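Serine--tRNA ligase (Pyrococcus horikoshii, PDB 2DQ0) charges tRNA(Ser) with serine at the expense of ATP, and probably also serylates tRNA(Sec). Local coordinates at residues Leu2-Lys5 and Leu6-Asn10; Val30-Ile33 and Leu34-Thr38; Glu53-Lys56 and Ile57-Ile61; Val82-Ile85 and Gly86-Asn90; Ile194-Leu197 and Ala198-Phe202. One frame throughout, in Å; residues are numbered along the deposited sequence.

Overall arrangement
All five contacts are local. Each joins neighbouring turns of one helix, so none closes a long loop, and they follow one another without nesting or crossing. Interaction 1 forms the short helix 4-9 at the N terminus. It packs against interaction 2, near the start of helix 28-65. Interaction 3 lies further out on the same helix, and interaction 4 is on the returning helix 72-103. The centres of interactions 3 and 4 are about 17 Å apart. These two helices make the antiparallel coiled-coil arm. Interaction 5 belongs to the catalytic core, on the opposite side of the chain's centre, in helix 190-209 at the dimer interface.

Interaction 1. Residues Leu2-Lys5 and Leu6-Asn10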
loop_
_atom_site.group_PDB
_atom_site.type_symbol
_atom_site.label_atom_id
_atom_site.label_comp_id
_atom_site.label_asym_id
_atom_site.label_seq_id
_atom_site.Cartn_x
_atom_site.Cartn_y
_atom_site.Cartn_z
ATOM N N LEU A 2 -29.327 -4.040 7.693
ATOM C CA LEU A 2 -30.727 -3.989 7.287
ATOM C C LEU A 2 -31.509 -3.055 8.188
ATOM O O LEU A 2 -31.217 -2.930 9.386
ATOM C CB LEU A 2 -31.393 -5.368 7.326
ATOM C CG LEU A 2 -31.117 -6.330 6.182
ATOM C CD1 LEU A 2 -31.068 -5.571 4.856
ATOM C CD2 LEU A 2 -29.803 -7.009 6.441
ATOM N N ASP A 3 -32.493 -2.398 7.582
ATOM C CA ASP A 3 -33.387 -1.478 8.269
ATOM C C ASP A 3 -34.288 -2.305 9.161
ATOM O O ASP A 3 -34.971 -3.205 8.691
ATOM C CB ASP A 3 -34.238 -0.726 7.249
ATOM C CG ASP A 3 -35.221 0.224 7.891
ATOM O OD1 ASP A 3 -35.237 0.337 9.142
ATOM O OD2 ASP A 3 -35.980 0.858 7.125
ATOM N N ILE A 4 -34.300 -2.004 10.448
ATOM C CA ILE A 4 -35.134 -2.764 11.357
ATOM C C ILE A 4 -36.592 -2.729 10.854
ATOM O O ILE A 4 -37.306 -3.729 10.942
ATOM C CB ILE A 4 -35.009 -2.197 12.799
ATOM C CG1 ILE A 4 -35.396 -3.264 13.827
ATOM C CG2 ILE A 4 -35.814 -0.921 12.932
ATOM C CD1 ILE A 4 -36.740 -3.874 13.644
ATOM N N LYS A 5 -37.011 -1.594 10.296
ATOM C CA LYS A 5 -38.373 -1.445 9.784
ATOM C C LYS A 5 -38.726 -2.551 8.793
ATOM O O LYS A 5 -39.792 -3.172 8.874
ATOM C CB LYS A 5 -38.546 -0.095 9.080
ATOM C CG LYS A 5 -38.341 1.143 9.963
ATOM C CD LYS A 5 -39.387 1.250 11.064
ATOM C CE LYS A 5 -40.794 1.399 10.491
ATOM N NZ LYS A 5 -40.926 2.617 9.635
ATOM N N LEU A 6 -37.814 -2.797 7.863
ATOM C CA LEU A 6 -38.019 -3.796 6.829
ATOM C C LEU A 6 -38.235 -5.213 7.368
ATOM O O LEU A 6 -39.047 -5.981 6.830
ATOM C CB LEU A 6 -36.841 -3.741 5.851
ATOM C CG LEU A 6 -36.897 -4.628 4.610
ATOM C CD1 LEU A 6 -36.322 -6.011 4.926
ATOM C CD2 LEU A 6 -38.335 -4.715 4.118
ATOM N N ILE A 7 -37.538 -5.566 8.439
ATOM C CA ILE A 7 -37.719 -6.900 8.982
ATOM C C ILE A 7 -39.027 -6.927 9.780
ATOM O O ILE A 7 -39.639 -7.981 9.969
ATOM C CB ILE A 7 -36.503 -7.348 9.884
ATOM C CG1 ILE A 7 -36.477 -6.538 11.172
ATOM C CG2 ILE A 7 -35.168 -7.174 9.139
ATOM C CD1 ILE A 7 -37.367 -7.106 12.252
ATOM N N ARG A 8 -39.460 -5.767 10.259
ATOM C CA ARG A 8 -40.701 -5.731 11.015
ATOM C C ARG A 8 -41.893 -5.768 10.074
ATOM O O ARG A 8 -42.867 -6.460 10.328
ATOM C CB ARG A 8 -40.772 -4.488 11.908
ATOM C CG ARG A 8 -40.017 -4.651 13.219
ATOM C CD ARG A 8 -40.426 -3.614 14.258
ATOM N NE ARG A 8 -40.121 -2.255 13.835
ATOM C CZ ARG A 8 -39.421 -1.384 14.556
ATOM N NH1 ARG A 8 -39.195 -0.168 14.080
ATOM N NH2 ARG A 8 -38.943 -1.730 15.744
ATOM N N GLU A 9 -41.798 -5.041 8.969
ATOM C CA GLU A 9 -42.882 -4.996 8.002
ATOM C C GLU A 9 -42.881 -6.080 6.929
ATOM O O GLU A 9 -43.751 -6.070 6.055
ATOM C CB GLU A 9 -42.944 -3.607 7.365
ATOM C CG GLU A 9 -43.476 -2.567 8.339
ATOM C CD GLU A 9 -43.223 -1.153 7.877
ATOM O OE1 GLU A 9 -43.487 -0.863 6.690
ATOM O OE2 GLU A 9 -42.766 -0.332 8.704
ATOM N N ASN A 10 -41.912 -6.999 6.971
ATOM C CA ASN A 10 -41.907 -8.111 6.016
ATOM C C ASN A 10 -40.884 -9.195 6.258
ATOM O O ASN A 10 -40.089 -9.513 5.386
ATOM C CB ASN A 10 -41.783 -7.642 4.565
ATOM C CG ASN A 10 -42.408 -8.653 3.582
ATOM O OD1 ASN A 10 -42.415 -8.442 2.369
ATOM N ND2 ASN A 10 -42.942 -9.757 4.120
#
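R8 lies across I4, one helical turn back. Its CB sits 3.4 Å from K5 O. Its CG is next to I4 CD1, also at 3.4 Å. CD and NE follow past the same methyl. At the end of the chain, I4 CD1 lies over one face of the guanidinium, 3.5 Å above the plane and offset toward the rim. I4 CG2 comes 3.6 Å from R8 NH1. K5 CD meets the edge, in plane, on the NH1 side. NH2 has its strong partner in helix 28-65, a salt bridge to D37. I4 CD1 reaches the arginine because its CG1 branch is anti to the backbone N (chi1 -157°). I4 CD1 also touches I7 CD1, at 3.6 Å.

K5 and E9 lie side by side and point the same way. The lysine chain is bent at three torsions, which keeps NZ close, and the salt bridge from K5 NZ to E9 OE2 is 3.6 Å long. Along the backbone, R8 N bonds to I4 O and E9 N to K5 O. D3 caps the start: its OD1 accepts from K5 N at 2.9 Å, met from above the carboxylate plane. I7 turns to I33 and L34. The arrangement is that of a short N-capped helix, here packed on the base of the tRNA-binding arm of seryl-tRNA synthetase.

Interaction 2. Residues Val30-Ile33 and Leu34-Thr38; sequences VDEI and LKLDT
The flat group here is the carboxylate of E32, which meets two aliphatic chains of the next turn. Its OE2 is 3.8 Å from L36 CG, with L36 CD2 slightly further off. Its OE1 comes 4.2 Å from K35 CG. The lysine ammonium is not in contact with it. This is the base of the antiparallel coiled-coil arm, where helix 28-65 runs against helix 72-103.

E32 reaches L36 because its CG is anti to the backbone N (chi1 -176°) and the chain then bends at chi2. L36 itself turns to K98 and I99 of helix 72-103. Replacing it with an alanine would probably open a gap against these two residues and leave E32 OE2 without the leucine branch it rests on.

L34 folds back over the preceding turn. Its CD1 is 3.6 Å from V30 O and loosely meets V30 CG1, at 4.5 Å. V30 and L34 both touch P11 of helix 11-21, so this side joins the small N-terminal helices. D31 forms a salt bridge with K15 of the same helix. The backbone bonds are regular alpha-helical ones. Among them D37 N donates to I33 O at 2.7 Å.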
loop_
_atom_site.group_PDB
_atom_site.type_symbol
_atom_site.label_atom_id
_atom_site.label_comp_id
_atom_site.label_asym_id
_atom_site.label_seq_id
_atom_site.Cartn_x
_atom_site.Cartn_y
_atom_site.Cartn_z
ATOM N N VAL A 30 -34.304 -13.773 11.837
ATOM C CA VAL A 30 -35.421 -12.867 11.633
ATOM C C VAL A 30 -36.359 -12.879 12.833
ATOM O O VAL A 30 -36.815 -11.828 13.287
ATOM C CB VAL A 30 -36.205 -13.248 10.394
ATOM C CG1 VAL A 30 -37.294 -12.204 10.115
ATOM C CG2 VAL A 30 -35.253 -13.377 9.233
ATOM N N ASP A 31 -36.632 -14.071 13.355
ATOM C CA ASP A 31 -37.518 -14.200 14.495
ATOM C C ASP A 31 -36.817 -13.717 15.742
ATOM O O ASP A 31 -37.442 -13.109 16.624
ATOM C CB ASP A 31 -37.963 -15.656 14.688
ATOM C CG ASP A 31 -38.825 -16.165 13.546
ATOM O OD1 ASP A 31 -39.783 -15.470 13.153
ATOM O OD2 ASP A 31 -38.541 -17.270 13.046
ATOM N N GLU A 32 -35.517 -13.981 15.818
ATOM C CA GLU A 32 -34.760 -13.559 16.979
ATOM C C GLU A 32 -34.775 -12.034 17.121
ATOM O O GLU A 32 -35.033 -11.512 18.206
ATOM C CB GLU A 32 -33.330 -14.086 16.900
ATOM C CG GLU A 32 -32.462 -13.766 18.132
ATOM C CD GLU A 32 -33.077 -14.202 19.475
ATOM O OE1 GLU A 32 -33.985 -15.052 19.485
ATOM O OE2 GLU A 32 -32.633 -13.698 20.531
ATOM N N ILE A 33 -34.529 -11.317 16.032
ATOM C CA ILE A 33 -34.515 -9.865 16.108
ATOM C C ILE A 33 -35.924 -9.362 16.410
ATOM O O ILE A 33 -36.110 -8.332 17.074
ATOM C CB ILE A 33 -33.971 -9.218 14.795
ATOM C CG1 ILE A 33 -35.060 -9.172 13.738
ATOM C CG2 ILE A 33 -32.777 -10.033 14.248
ATOM C CD1 ILE A 33 -34.536 -8.818 12.358
ATOM N N LEU A 34 -36.920 -10.106 15.940
ATOM C CA LEU A 34 -38.305 -9.723 16.180
ATOM C C LEU A 34 -38.700 -9.813 17.652
ATOM O O LEU A 34 -39.288 -8.869 18.194
ATOM C CB LEU A 34 -39.251 -10.578 15.339
ATOM C CG LEU A 34 -39.342 -10.138 13.878
ATOM C CD1 LEU A 34 -40.336 -11.025 13.144
ATOM C CD2 LEU A 34 -39.760 -8.686 13.798
ATOM N N LYS A 35 -38.378 -10.934 18.295
ATOM C CA LYS A 35 -38.719 -11.097 19.700
ATOM C C LYS A 35 -37.901 -10.128 20.545
ATOM O O LYS A 35 -38.323 -9.721 21.635
ATOM C CB LYS A 35 -38.512 -12.558 20.162
ATOM C CG LYS A 35 -37.233 -12.849 20.925
ATOM C CD LYS A 35 -37.511 -13.487 22.287
ATOM C CE LYS A 35 -38.186 -14.842 22.137
ATOM N NZ LYS A 35 -38.589 -15.442 23.443
ATOM N N LEU A 36 -36.733 -9.747 20.041
ATOM C CA LEU A 36 -35.887 -8.820 20.771
ATOM C C LEU A 36 -36.477 -7.431 20.621
ATOM O O LEU A 36 -36.568 -6.682 21.588
ATOM C CB LEU A 36 -34.455 -8.828 20.224
ATOM C CG LEU A 36 -33.483 -9.945 20.598
ATOM C CD1 LEU A 36 -32.116 -9.595 20.012
ATOM C CD2 LEU A 36 -33.387 -10.099 22.111
ATOM N N ASP A 37 -36.869 -7.098 19.397
ATOM C CA ASP A 37 -37.448 -5.797 19.099
ATOM C C ASP A 37 -38.699 -5.634 19.939
ATOM O O ASP A 37 -38.952 -4.573 20.500
ATOM C CB ASP A 37 -37.806 -5.705 17.610
ATOM C CG ASP A 37 -38.192 -4.292 17.177
ATOM O OD1 ASP A 37 -37.367 -3.373 17.340
ATOM O OD2 ASP A 37 -39.311 -4.102 16.661
ATOM N N THR A 38 -39.482 -6.698 20.024
ATOM C CA THR A 38 -40.699 -6.660 20.799
ATOM C C THR A 38 -40.384 -6.412 22.264
ATOM O O THR A 38 -40.990 -5.550 22.900
ATOM C CB THR A 38 -41.497 -7.957 20.597
ATOM O OG1 THR A 38 -42.273 -7.817 19.402
ATOM C CG2 THR A 38 -42.430 -8.239 21.770
#

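Interaction 3. Residues Glu53-Lys56 and Ile57-Ile61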
loop_
_atom_site.group_PDB
_atom_site.type_symbol
_atom_site.label_atom_id
_atom_site.label_comp_id
_atom_site.label_asym_id
_atom_site.label_seq_id
_atom_site.Cartn_x
_atom_site.Cartn_y
_atom_site.Cartn_z
ATOM N N GLU A 53 -45.723 7.842 36.326
ATOM C CA GLU A 53 -45.994 7.570 37.731
ATOM C C GLU A 53 -45.139 8.515 38.580
ATOM O O GLU A 53 -45.591 9.016 39.607
ATOM C CB GLU A 53 -45.658 6.111 38.062
ATOM C CG GLU A 53 -46.589 5.454 39.078
ATOM C CD GLU A 53 -47.927 5.019 38.479
ATOM O OE1 GLU A 53 -48.711 5.888 38.033
ATOM O OE2 GLU A 53 -48.194 3.796 38.451
ATOM N N ARG A 54 -43.902 8.746 38.138
ATOM C CA ARG A 54 -42.978 9.639 38.831
ATOM C C ARG A 54 -43.657 10.994 39.013
ATOM O O ARG A 54 -43.589 11.596 40.083
ATOM C CB ARG A 54 -41.675 9.789 38.017
ATOM C CG ARG A 54 -40.912 11.104 38.231
ATOM C CD ARG A 54 -39.419 11.003 37.895
ATOM N NE ARG A 54 -39.066 10.745 36.488
ATOM C CZ ARG A 54 -39.472 11.480 35.457
ATOM N NH1 ARG A 54 -40.265 12.514 35.658
ATOM N NH2 ARG A 54 -39.051 11.217 34.232
ATOM N N ASN A 55 -44.329 11.444 37.957
ATOM C CA ASN A 55 -45.032 12.713 37.955
ATOM C C ASN A 55 -46.189 12.685 38.948
ATOM O O ASN A 55 -46.343 13.611 39.740
ATOM C CB ASN A 55 -45.536 12.997 36.534
ATOM C CG ASN A 55 -46.205 14.352 36.392
ATOM O OD1 ASN A 55 -46.038 15.239 37.227
ATOM N ND2 ASN A 55 -46.955 14.524 35.304
ATOM N N LYS A 56 -46.994 11.623 38.918
ATOM C CA LYS A 56 -48.136 11.507 39.824
ATOM C C LYS A 56 -47.687 11.480 41.273
ATOM O O LYS A 56 -48.174 12.249 42.099
ATOM C CB LYS A 56 -48.952 10.247 39.518
ATOM C CG LYS A 56 -49.843 10.322 38.277
ATOM C CD LYS A 56 -50.549 8.973 38.011
ATOM C CE LYS A 56 -51.505 9.028 36.798
ATOM N NZ LYS A 56 -52.162 7.716 36.456
ATOM N N ILE A 57 -46.758 10.590 41.590
ATOM C CA ILE A 57 -46.261 10.484 42.950
ATOM C C ILE A 57 -45.705 11.824 43.405
ATOM O O ILE A 57 -45.720 12.137 44.593
ATOM C CB ILE A 57 -45.162 9.398 43.060
ATOM C CG1 ILE A 57 -45.789 8.020 42.854
ATOM C CG2 ILE A 57 -44.497 9.430 44.432
ATOM C CD1 ILE A 57 -44.788 6.881 42.908
ATOM N N ALA A 58 -45.225 12.620 42.454
ATOM C CA ALA A 58 -44.651 13.924 42.778
ATOM C C ALA A 58 -45.732 14.897 43.199
ATOM O O ALA A 58 -45.677 15.432 44.299
ATOM C CB ALA A 58 -43.869 14.489 41.588
ATOM N N VAL A 59 -46.716 15.124 42.334
ATOM C CA VAL A 59 -47.793 16.052 42.671
ATOM C C VAL A 59 -48.486 15.597 43.953
ATOM O O VAL A 59 -49.066 16.409 44.675
ATOM C CB VAL A 59 -48.850 16.164 41.529
ATOM C CG1 VAL A 59 -48.170 16.556 40.224
ATOM C CG2 VAL A 59 -49.604 14.850 41.368
ATOM N N GLU A 60 -48.399 14.297 44.235
ATOM C CA GLU A 60 -49.017 13.724 45.419
ATOM C C GLU A 60 -48.294 14.005 46.724
ATOM O O GLU A 60 -48.931 14.184 47.759
ATOM C CB GLU A 60 -49.177 12.222 45.256
ATOM C CG GLU A 60 -50.614 11.832 45.054
ATOM C CD GLU A 60 -51.528 12.529 46.043
ATOM O OE1 GLU A 60 -51.335 12.328 47.265
ATOM O OE2 GLU A 60 -52.425 13.280 45.594
ATOM N N ILE A 61 -46.967 14.020 46.685
ATOM C CA ILE A 61 -46.190 14.307 47.880
ATOM C C ILE A 61 -46.448 15.756 48.276
ATOM O O ILE A 61 -46.710 16.054 49.441
ATOM C CB ILE A 61 -44.687 14.100 47.627
ATOM C CG1 ILE A 61 -44.363 12.606 47.660
ATOM C CG2 ILE A 61 -43.875 14.863 48.652
ATOM C CD1 ILE A 61 -42.916 12.287 47.355
#
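N55 O takes two backbone N-H groups. V59 N donates to it at 3.0 Å in a nearly straight bond, 169° at the hydrogen. A58 N adds a weak second bond of 3.1 Å. The carbonyl oxygen is thus shared between the donors three and four residues on.

The side chains of N55 and V59 cross at a slant. The contact is between N55 OD1 and V59 CG1, at 3.9 Å. A chi1 of -176° puts N55 CG beside its own carbonyl carbon, with the amide on the V59 side. The other valine methyl, CG2, rests by K56 O.

I57 N is bonded to E53 O at 2.8 Å. The isoleucine side chain passes that same oxygen, with CG1 at 3.4 Å. Beyond it, I57 CD1 lies only loosely against E53 CG, at 4.5 Å. I57 is the buried residue of this turn and packs on K77, S78 and I81 of helix 72-103. I61, one turn further on, reaches L74.

I57 and I61 face helix 72-103 while N55, A58 and V59 are exposed, as expected for a helix of a coiled coil. The two helices here form the outer part of the antiparallel tRNA-binding arm.

Interaction 4. Residues Val82-Ile85 and Gly86-Asn90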
loop_
_atom_site.group_PDB
_atom_site.type_symbol
_atom_site.label_atom_id
_atom_site.label_comp_id
_atom_site.label_asym_id
_atom_site.label_seq_id
_atom_site.Cartn_x
_atom_site.Cartn_y
_atom_site.Cartn_z
ATOM N N VAL A 82 -37.052 5.475 40.101
ATOM C CA VAL A 82 -35.785 5.825 39.467
ATOM C C VAL A 82 -34.884 4.593 39.360
ATOM O O VAL A 82 -34.236 4.384 38.332
ATOM C CB VAL A 82 -35.009 6.962 40.221
ATOM C CG1 VAL A 82 -35.069 8.255 39.414
ATOM C CG2 VAL A 82 -35.582 7.180 41.600
ATOM N N LYS A 83 -34.844 3.785 40.420
ATOM C CA LYS A 83 -34.034 2.560 40.422
ATOM C C LYS A 83 -34.457 1.676 39.265
ATOM O O LYS A 83 -33.623 1.143 38.533
ATOM C CB LYS A 83 -34.221 1.772 41.734
ATOM C CG LYS A 83 -33.553 0.376 41.765
ATOM C CD LYS A 83 -33.493 -0.206 43.197
ATOM C CE LYS A 83 -32.896 -1.626 43.268
ATOM N NZ LYS A 83 -33.839 -2.709 42.804
ATOM N N ARG A 84 -35.769 1.551 39.108
ATOM C CA ARG A 84 -36.350 0.718 38.072
ATOM C C ARG A 84 -36.121 1.297 36.683
ATOM O O ARG A 84 -35.715 0.575 35.763
ATOM C CB ARG A 84 -37.853 0.524 38.343
ATOM C CG ARG A 84 -38.514 -0.522 37.448
ATOM C CD ARG A 84 -37.756 -1.849 37.492
ATOM N NE ARG A 84 -38.170 -2.746 36.420
ATOM C CZ ARG A 84 -37.405 -3.716 35.929
ATOM N NH1 ARG A 84 -36.183 -3.917 36.415
ATOM N NH2 ARG A 84 -37.858 -4.474 34.941
ATOM N N ILE A 85 -36.389 2.597 36.544
ATOM C CA ILE A 85 -36.216 3.300 35.280
ATOM C C ILE A 85 -34.799 3.066 34.736
ATOM O O ILE A 85 -34.626 2.713 33.561
ATOM C CB ILE A 85 -36.514 4.829 35.452
ATOM C CG1 ILE A 85 -38.008 5.094 35.220
ATOM C CG2 ILE A 85 -35.701 5.652 34.474
ATOM C CD1 ILE A 85 -38.404 6.537 35.365
ATOM N N GLY A 86 -33.793 3.239 35.591
ATOM C CA GLY A 86 -32.425 3.026 35.159
ATOM C C GLY A 86 -32.207 1.618 34.628
ATOM O O GLY A 86 -31.619 1.430 33.557
ATOM N N GLU A 87 -32.685 0.623 35.377
ATOM C CA GLU A 87 -32.539 -0.773 34.988
ATOM C C GLU A 87 -33.142 -1.009 33.623
ATOM O O GLU A 87 -32.495 -1.571 32.736
ATOM C CB GLU A 87 -33.203 -1.691 36.015
ATOM C CG GLU A 87 -32.433 -1.803 37.328
ATOM C CD GLU A 87 -33.270 -2.359 38.482
ATOM O OE1 GLU A 87 -32.730 -2.446 39.613
ATOM O OE2 GLU A 87 -34.458 -2.699 38.258
ATOM N N LEU A 88 -34.383 -0.581 33.445
ATOM C CA LEU A 88 -35.038 -0.752 32.159
ATOM C C LEU A 88 -34.193 -0.099 31.060
ATOM O O LEU A 88 -33.979 -0.681 29.999
ATOM C CB LEU A 88 -36.444 -0.147 32.202
ATOM C CG LEU A 88 -37.344 -0.948 33.149
ATOM C CD1 LEU A 88 -38.691 -0.239 33.361
ATOM C CD2 LEU A 88 -37.527 -2.364 32.573
ATOM N N GLU A 89 -33.691 1.103 31.331
ATOM C CA GLU A 89 -32.880 1.813 30.355
ATOM C C GLU A 89 -31.654 1.006 29.956
ATOM O O GLU A 89 -31.358 0.839 28.770
ATOM C CB GLU A 89 -32.471 3.177 30.908
ATOM C CG GLU A 89 -33.603 4.192 30.900
ATOM C CD GLU A 89 -33.198 5.525 31.497
ATOM O OE1 GLU A 89 -33.956 6.506 31.316
ATOM O OE2 GLU A 89 -32.131 5.594 32.155
ATOM N N ASN A 90 -30.948 0.482 30.939
ATOM C CA ASN A 90 -29.775 -0.300 30.628
ATOM C C ASN A 90 -30.170 -1.622 30.001
ATOM O O ASN A 90 -29.411 -2.192 29.220
ATOM C CB ASN A 90 -28.941 -0.498 31.891
ATOM C CG ASN A 90 -28.487 0.828 32.483
ATOM O OD1 ASN A 90 -27.928 1.678 31.782
ATOM N ND2 ASN A 90 -28.733 1.015 33.773
#
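E87 pairs with two basic residues of the previous turn, K83 and R84, one through each carboxylate oxygen. The stronger salt bridge carries a hydrogen bond, from R84 NH1 to E87 OE2 at 2.8 Å. OE2 lies in the guanidinium plane, while NH1 meets it on the anti side of the carboxylate. The two planes are turned 71° apart. The other salt bridge, K83 NZ to E87 OE1, is longer at 3.4 Å, and its hydrogen bond is weak. E87 CG stands beside the backbone N (chi1 -73°) with the chain extended, which carries the carboxylate back to both partners.

The packing contact is of L88 on the R84 guanidinium, the two side chains crossing at about a right angle. L88 CG lies over one face, 3.7 Å above the plane and offset toward the rim, and L88 CD2 comes nearest to NH2. With an alanine in place of R84, E87 OE2 would probably lose its short bond, and L88 the flat group lying against it.

I85 and E89 run side by side, with I85 CG2 at 3.7 Å from E89 OE1. The backbone bonds are helical throughout. L88 N reaches R84 O at 2.9 Å. R84, I85 and L88 touch L50 of helix 28-65, and L88 also reaches I47. L88 and I85 turn to that helix, with the R84-E87-K83 network flanking them, in the antiparallel coiled coil of the tRNA-binding arm.

Interaction 5. Residues Ile194-Leu197 and Ala198-Phe202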
loop_
_atom_site.group_PDB
_atom_site.type_symbol
_atom_site.label_atom_id
_atom_site.label_comp_id
_atom_site.label_asym_id
_atom_site.label_seq_id
_atom_site.Cartn_x
_atom_site.Cartn_y
_atom_site.Cartn_z
ATOM N N ILE A 194 4.899 0.283 -17.994
ATOM C CA ILE A 194 4.313 1.403 -18.711
ATOM C C ILE A 194 2.859 1.092 -19.048
ATOM O O ILE A 194 1.992 1.960 -18.972
ATOM C CB ILE A 194 5.094 1.738 -20.017
ATOM C CG1 ILE A 194 6.122 2.845 -19.766
ATOM C CG2 ILE A 194 4.153 2.322 -21.047
ATOM C CD1 ILE A 194 7.000 2.629 -18.593
ATOM N N LEU A 195 2.593 -0.156 -19.416
ATOM C CA LEU A 195 1.236 -0.560 -19.762
ATOM C C LEU A 195 0.269 -0.406 -18.571
ATOM O O LEU A 195 -0.880 0.028 -18.730
ATOM C CB LEU A 195 1.239 -2.013 -20.267
ATOM C CG LEU A 195 -0.132 -2.546 -20.646
ATOM C CD1 LEU A 195 -0.734 -1.678 -21.746
ATOM C CD2 LEU A 195 -0.005 -3.971 -21.091
ATOM N N ASP A 196 0.753 -0.774 -17.384
ATOM C CA ASP A 196 -0.014 -0.692 -16.157
ATOM C C ASP A 196 -0.386 0.773 -15.933
ATOM O O ASP A 196 -1.576 1.096 -15.800
ATOM C CB ASP A 196 0.824 -1.219 -14.987
ATOM C CG ASP A 196 0.058 -1.256 -13.665
ATOM O OD1 ASP A 196 0.142 -2.278 -12.964
ATOM O OD2 ASP A 196 -0.612 -0.274 -13.301
ATOM N N LEU A 197 0.615 1.655 -15.898
ATOM C CA LEU A 197 0.324 3.075 -15.705
ATOM C C LEU A 197 -0.586 3.630 -16.786
ATOM O O LEU A 197 -1.475 4.431 -16.492
ATOM C CB LEU A 197 1.585 3.928 -15.682
ATOM C CG LEU A 197 2.604 3.680 -14.572
ATOM C CD1 LEU A 197 3.541 4.884 -14.566
ATOM C CD2 LEU A 197 1.926 3.486 -13.186
ATOM N N ALA A 198 -0.356 3.206 -18.025
ATOM C CA ALA A 198 -1.158 3.669 -19.151
ATOM C C ALA A 198 -2.624 3.333 -18.943
ATOM O O ALA A 198 -3.495 4.180 -19.177
ATOM C CB ALA A 198 -0.651 3.050 -20.453
ATOM N N LEU A 199 -2.892 2.107 -18.491
ATOM C CA LEU A 199 -4.263 1.667 -18.246
ATOM C C LEU A 199 -4.970 2.528 -17.186
ATOM O O LEU A 199 -6.152 2.817 -17.316
ATOM C CB LEU A 199 -4.268 0.179 -17.857
ATOM C CG LEU A 199 -4.160 -0.802 -19.038
ATOM C CD1 LEU A 199 -3.877 -2.248 -18.581
ATOM C CD2 LEU A 199 -5.461 -0.749 -19.795
ATOM N N ILE A 200 -4.236 2.942 -16.154
ATOM C CA ILE A 200 -4.751 3.803 -15.104
ATOM C C ILE A 200 -5.159 5.167 -15.723
ATOM O O ILE A 200 -6.295 5.604 -15.564
ATOM C CB ILE A 200 -3.669 4.018 -14.002
ATOM C CG1 ILE A 200 -3.526 2.754 -13.160
ATOM C CG2 ILE A 200 -4.029 5.212 -13.080
ATOM C CD1 ILE A 200 -2.342 2.824 -12.174
ATOM N N ARG A 201 -4.235 5.826 -16.419
ATOM C CA ARG A 201 -4.513 7.110 -17.056
ATOM C C ARG A 201 -5.691 7.059 -18.025
ATOM O O ARG A 201 -6.550 7.937 -18.008
ATOM C CB ARG A 201 -3.283 7.639 -17.802
ATOM C CG ARG A 201 -2.334 8.476 -16.950
ATOM C CD ARG A 201 -3.066 9.522 -16.089
ATOM N NE ARG A 201 -3.785 10.572 -16.823
ATOM C CZ ARG A 201 -3.227 11.695 -17.281
ATOM N NH1 ARG A 201 -3.973 12.584 -17.923
ATOM N NH2 ARG A 201 -1.925 11.927 -17.107
ATOM N N PHE A 202 -5.726 6.037 -18.872
ATOM C CA PHE A 202 -6.825 5.871 -19.816
ATOM C C PHE A 202 -8.158 5.818 -19.049
ATOM O O PHE A 202 -9.047 6.636 -19.281
ATOM C CB PHE A 202 -6.599 4.595 -20.622
ATOM C CG PHE A 202 -7.782 4.145 -21.407
ATOM C CD1 PHE A 202 -8.307 4.934 -22.419
ATOM C CD2 PHE A 202 -8.369 2.910 -21.144
ATOM C CE1 PHE A 202 -9.404 4.494 -23.160
ATOM C CE2 PHE A 202 -9.469 2.456 -21.881
ATOM C CZ PHE A 202 -9.987 3.245 -22.888
#
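A198, L199, I200 and R201 each donate a backbone N-H to the carbonyl four residues back, in regular alpha-helical turns; A198 N to I194 O is 2.8 Å. The helix, 190-209, belongs to the class II catalytic core. With the strand 213-216 that follows, it matches the dimer-forming motif 1 of that class.

D196 OD2 lies 3.7 Å from I200 CD1, the two side chains slanting past each other. With chi1 at -176° the D196 carboxylate leans toward the next turn. Both its oxygens are bonded further off: OD2 to H303, and OD1 weakly to T410 of helix 410-420. The bound seryl-adenylate analog is about 10 Å from this side chain.

The apolar pairs are looser. L195 CG meets L199 CD1 at 4.3 Å, and L197 CD2 meets I200 CD1 at 4.4 Å. L199 packs on A413 and I414 of helix 410-420. A198 has its CB 3.2 Å from I194 O and touches Y437 and T438.

The second subunit packs on the helix too: L197 meets L204 of that subunit, and D196 meets its I216. R201 forms a salt bridge with D205 through NH1, while its NH2 is hydrogen-bonded to Y437 O of the second subunit.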